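Local coordinates for protein cyclic UMP-AMP synthase (PDB 6E0K) that joins UTP and ATP into the cyclic dinucleotide 3',3'-cUAMP, a second messenger that triggers antiphage abortive infection in a bacterial CBASS defence system, at residues 221-224 / 225-228; 237-240 / 241-245. All coordinates share one frame; numbering follows the deposited sequence.

Contact 1: residues 221-224 / 225-228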
loop_
_atom_site.group_PDB
_atom_site.type_symbol
_atom_site.label_atom_id
_atom_site.label_comp_id
_atom_site.label_asym_id
_atom_site.label_seq_id
_atom_site.Cartn_x
_atom_site.Cartn_y
_atom_site.Cartn_z
ATOM N N ASN A 221 -2.933 13.485 -1.342
ATOM C CA ASN A 221 -2.600 14.867 -1.026
ATOM C C ASN A 221 -3.476 15.891 -1.735
ATOM O O ASN A 221 -3.377 17.089 -1.418
ATOM C CB ASN A 221 -1.135 15.116 -1.366
ATOM C CG ASN A 221 -0.213 14.575 -0.311
ATOM O OD1 ASN A 221 0.091 15.274 0.647
ATOM N ND2 ASN A 221 0.207 13.316 -0.447
ATOM N N VAL A 222 -4.333 15.454 -2.645
ATOM C CA VAL A 222 -5.167 16.369 -3.426
ATOM C C VAL A 222 -6.378 16.767 -2.588
ATOM O O VAL A 222 -6.990 15.893 -1.955
ATOM C CB VAL A 222 -5.601 15.694 -4.722
ATOM C CG1 VAL A 222 -6.517 16.606 -5.536
ATOM C CG2 VAL A 222 -4.389 15.283 -5.549
ATOM N N PRO A 223 -6.763 18.050 -2.561
ATOM C CA PRO A 223 -7.924 18.462 -1.757
ATOM C C PRO A 223 -9.177 17.681 -2.124
ATOM O O PRO A 223 -9.385 17.315 -3.281
ATOM C CB PRO A 223 -8.080 19.949 -2.092
ATOM C CG PRO A 223 -6.702 20.393 -2.492
ATOM C CD PRO A 223 -6.116 19.204 -3.222
ATOM N N ASP A 224 -10.018 17.426 -1.108
ATOM C CA ASP A 224 -11.229 16.633 -1.320
ATOM C C ASP A 224 -12.141 17.253 -2.374
ATOM O O ASP A 224 -12.871 16.528 -3.065
ATOM C CB ASP A 224 -11.993 16.466 0.001
ATOM C CG ASP A 224 -11.270 15.580 0.989
ATOM O OD1 ASP A 224 -10.310 14.885 0.582
ATOM O OD2 ASP A 224 -11.659 15.574 2.181
ATOM N N SER A 225 -12.110 18.586 -2.511
ATOM C CA SER A 225 -12.968 19.297 -3.457
ATOM C C SER A 225 -12.720 18.897 -4.906
ATOM O O SER A 225 -13.580 19.144 -5.759
ATOM C CB SER A 225 -12.764 20.802 -3.307
ATOM O OG SER A 225 -11.374 21.123 -3.346
ATOM N N LYS A 226 -11.565 18.303 -5.213
ATOM C CA LYS A 226 -11.265 17.919 -6.588
ATOM C C LYS A 226 -11.932 16.614 -6.997
ATOM O O LYS A 226 -11.974 16.300 -8.194
ATOM C CB LYS A 226 -9.744 17.810 -6.778
ATOM C CG LYS A 226 -8.981 19.058 -6.307
ATOM C CD LYS A 226 -9.488 20.312 -6.988
ATOM C CE LYS A 226 -8.736 21.538 -6.499
ATOM N NZ LYS A 226 -9.266 22.754 -7.161
ATOM N N PHE A 227 -12.480 15.855 -6.048
ATOM C CA PHE A 227 -13.040 14.539 -6.333
ATOM C C PHE A 227 -14.559 14.644 -6.342
ATOM O O PHE A 227 -15.164 14.911 -5.298
ATOM C CB PHE A 227 -12.597 13.523 -5.277
ATOM C CG PHE A 227 -11.108 13.340 -5.185
ATOM C CD1 PHE A 227 -10.337 14.168 -4.381
ATOM C CD2 PHE A 227 -10.481 12.312 -5.876
ATOM C CE1 PHE A 227 -8.963 13.991 -4.301
ATOM C CE2 PHE A 227 -9.118 12.137 -5.804
ATOM C CZ PHE A 227 -8.351 12.967 -5.004
ATOM N N GLY A 228 -15.179 14.418 -7.485
ATOM C CA GLY A 228 -16.633 14.403 -7.501
ATOM C C GLY A 228 -17.194 14.940 -8.803
ATOM O O GLY A 228 -16.469 15.341 -9.706
HETATM O O HOH W 1 -15.421 15.718 -2.627
#
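Val222 turns its CG1 branch anti to the backbone N (chi1 178°), and Phe227 sends its ring back along the chain with CG anti to the carbonyl carbon (chi1 -60°); these torsions bring Val222 CG1 to Phe227 CE1 across one short turn. The turn is of 3-10 type, set in the connection between helices 212-220 and 231-244. Two successive i to i+3 hydrogen bonds build it: Lys226 N gives its hydrogen to Pro223 O at 3.1 Å, and Phe227 N does the same to Asp224 O. Both are nearly straight at the hydrogen (166°), yet each donor stands well above the plane of its carbonyl, consistent with the tight winding of a 3-10 turn.

The Val222 methyl serves two neighbours. CG1 lies 3.6 Å from Lys226 CG, where the two side chains cross at about a right angle, and 3.8 Å from Phe227 CE1. Lys226 CB and CG lie against this methyl; beyond CG, the bend at the second torsion turns the rest of the chain away, along Trp241. Around the phenyl ring the carbonyl oxygens of Val222 and Asp224 lie at the edge, in its plane, and Pro223 O comes to 3.5 Å from Phe227 CD1, an arrangement that would suit the slightly positive C-H rim. Tyr186 meets the same ring edge-to-face, and Phe227 also packs on Lys178 of helix 168-181.

The carboxylate of Asp224 has its partner outside the turn: OD1 forms a salt bridge with Lys178. The same amine gives a hydrogen bond to Val222 O, and one lysine thereby holds the turn and the residue leading into it. On the backbone side a water bridges the turn's exit, 2.7 Å from Asp224 O and 2.8 Å from Phe227 O.

Contact 2: residues 237-240 / 241-245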
loop_
_atom_site.group_PDB
_atom_site.type_symbol
_atom_site.label_atom_id
_atom_site.label_comp_id
_atom_site.label_asym_id
_atom_site.label_seq_id
_atom_site.Cartn_x
_atom_site.Cartn_y
_atom_site.Cartn_z
ATOM N N SER A 237 -9.651 18.223 -12.724
ATOM C CA SER A 237 -9.445 19.002 -11.505
ATOM C C SER A 237 -8.278 18.454 -10.700
ATOM O O SER A 237 -7.484 19.224 -10.143
ATOM C CB SER A 237 -10.716 19.023 -10.650
ATOM O OG SER A 237 -11.752 19.741 -11.308
ATOM N N VAL A 238 -8.146 17.126 -10.642
ATOM C CA VAL A 238 -7.042 16.520 -9.903
ATOM C C VAL A 238 -5.714 16.837 -10.579
ATOM O O VAL A 238 -4.760 17.289 -9.930
ATOM C CB VAL A 238 -7.258 14.997 -9.767
ATOM C CG1 VAL A 238 -5.978 14.316 -9.331
ATOM C CG2 VAL A 238 -8.407 14.703 -8.785
ATOM N N ILE A 239 -5.628 16.596 -11.894
ATOM C CA ILE A 239 -4.353 16.754 -12.586
ATOM C C ILE A 239 -3.945 18.220 -12.620
ATOM O O ILE A 239 -2.769 18.551 -12.436
ATOM C CB ILE A 239 -4.413 16.157 -14.007
ATOM C CG1 ILE A 239 -4.561 14.628 -13.947
ATOM C CG2 ILE A 239 -3.176 16.589 -14.827
ATOM C CD1 ILE A 239 -3.375 13.895 -13.284
ATOM N N ASN A 240 -4.904 19.119 -12.827
ATOM C CA ASN A 240 -4.557 20.537 -12.857
ATOM C C ASN A 240 -4.102 21.046 -11.495
ATOM O O ASN A 240 -3.208 21.898 -11.430
ATOM C CB ASN A 240 -5.728 21.353 -13.383
ATOM C CG ASN A 240 -5.821 21.288 -14.893
ATOM O OD1 ASN A 240 -4.796 21.248 -15.580
ATOM N ND2 ASN A 240 -7.035 21.263 -15.417
ATOM N N TRP A 241 -4.688 20.548 -10.406
ATOM C CA TRP A 241 -4.204 20.958 -9.091
ATOM C C TRP A 241 -2.791 20.440 -8.840
ATOM O O TRP A 241 -1.936 21.176 -8.333
ATOM C CB TRP A 241 -5.157 20.482 -7.991
ATOM C CG TRP A 241 -4.738 20.965 -6.634
ATOM C CD1 TRP A 241 -5.088 22.148 -6.045
ATOM C CD2 TRP A 241 -3.874 20.298 -5.704
ATOM N NE1 TRP A 241 -4.501 22.257 -4.808
ATOM C CE2 TRP A 241 -3.741 21.141 -4.581
ATOM C CE3 TRP A 241 -3.196 19.072 -5.712
ATOM C CZ2 TRP A 241 -2.972 20.791 -3.473
ATOM C CZ3 TRP A 241 -2.422 18.728 -4.615
ATOM C CH2 TRP A 241 -2.316 19.585 -3.509
ATOM N N LEU A 242 -2.523 19.178 -9.184
ATOM C CA LEU A 242 -1.187 18.618 -8.984
ATOM C C LEU A 242 -0.131 19.373 -9.792
ATOM O O LEU A 242 0.999 19.571 -9.323
ATOM C CB LEU A 242 -1.188 17.129 -9.351
ATOM C CG LEU A 242 -1.851 16.209 -8.316
ATOM C CD1 LEU A 242 -2.115 14.837 -8.911
ATOM C CD2 LEU A 242 -0.985 16.088 -7.058
ATOM N N LYS A 243 -0.483 19.811 -11.007
ATOM C CA LYS A 243 0.471 20.537 -11.846
ATOM C C LYS A 243 0.892 21.853 -11.216
ATOM O O LYS A 243 2.010 22.332 -11.463
ATOM C CB LYS A 243 -0.141 20.775 -13.232
ATOM C CG LYS A 243 -0.038 19.569 -14.142
ATOM C CD LYS A 243 -1.038 19.625 -15.289
ATOM C CE LYS A 243 -0.801 20.780 -16.221
ATOM N NZ LYS A 243 -1.786 20.706 -17.350
ATOM N N ARG A 244 0.016 22.454 -10.413
ATOM C CA ARG A 244 0.269 23.741 -9.775
ATOM C C ARG A 244 0.728 23.616 -8.329
ATOM O O ARG A 244 1.029 24.639 -7.704
ATOM C CB ARG A 244 -0.997 24.602 -9.844
ATOM C CG ARG A 244 -1.416 24.932 -11.269
ATOM C CD ARG A 244 -2.869 25.360 -11.378
ATOM N NE ARG A 244 -3.187 25.823 -12.730
ATOM C CZ ARG A 244 -3.339 25.030 -13.788
ATOM N NH1 ARG A 244 -3.200 23.708 -13.675
ATOM N NH2 ARG A 244 -3.621 25.558 -14.973
ATOM N N ALA A 245 0.803 22.403 -7.790
ATOM C CA ALA A 245 1.061 22.212 -6.373
ATOM C C ALA A 245 2.556 22.168 -6.083
ATOM O O ALA A 245 3.382 21.888 -6.958
ATOM C CB ALA A 245 0.404 20.926 -5.874
#
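Three regular backbone bonds tie Ser237-Asn240 to the next turn: Trp241 N to Ser237 O, Leu242 N to Val238 O at 3.0 Å, and Lys243 N to Ile239 O. The fourth, from Arg244 N to Asn240 O, is weak at 3.4 Å. That oxygen gains a firmer donor in Arg244 NH1, 2.9 Å away and bonded at 151°; Asn240 O lies at the edge of the guanidinium, near its plane. The arginine runs extended from CG to NE, then turns at its last torsion (74°) and brings NH1 back beside the carbonyl oxygen, tilted from the carbonyl plane. NH1 also makes a weak bond to Asn240 OD1, with the amide and guanidinium planes almost perpendicular. This is the C-terminal turn of helix 231-244, where a side chain adds to the grip on a main-chain oxygen. Among the charged ends, Lys243 NZ is engaged by Asp280 in a salt bridge.

Apolar contacts follow the i to i+4 spacing. Val238 CG1 and Leu242 CD1 meet at 3.9 Å, the side chains lying alongside each other, while Ile239 CG2 touches Lys243 CD at 3.7 Å. On the Trp241 ring, the methyl CB of Ala245 sits 3.7 Å above one face, toward the rim.

In the fold
From the N terminus, the chain leaves helix 212-220, makes the turn of contact 1, and then enters helix 231-244, whose last turns form contact 2. Each contact closes only a short local loop; the two follow in series, neither crossing nor enclosing the other. They meet through Trp241, whose indole lies against the earlier turn: Pro223 CD is 3.4 Å from Trp241 CE2, and Lys226 CE approaches Trp241 CD1. Leu242 joins them as well, by touching Val222. Contact 1 anchors the connection to helix 168-181, whereas contact 2 packs against helices 186-202, 212-220 and 269-285, binding this helical part of the enzyme together.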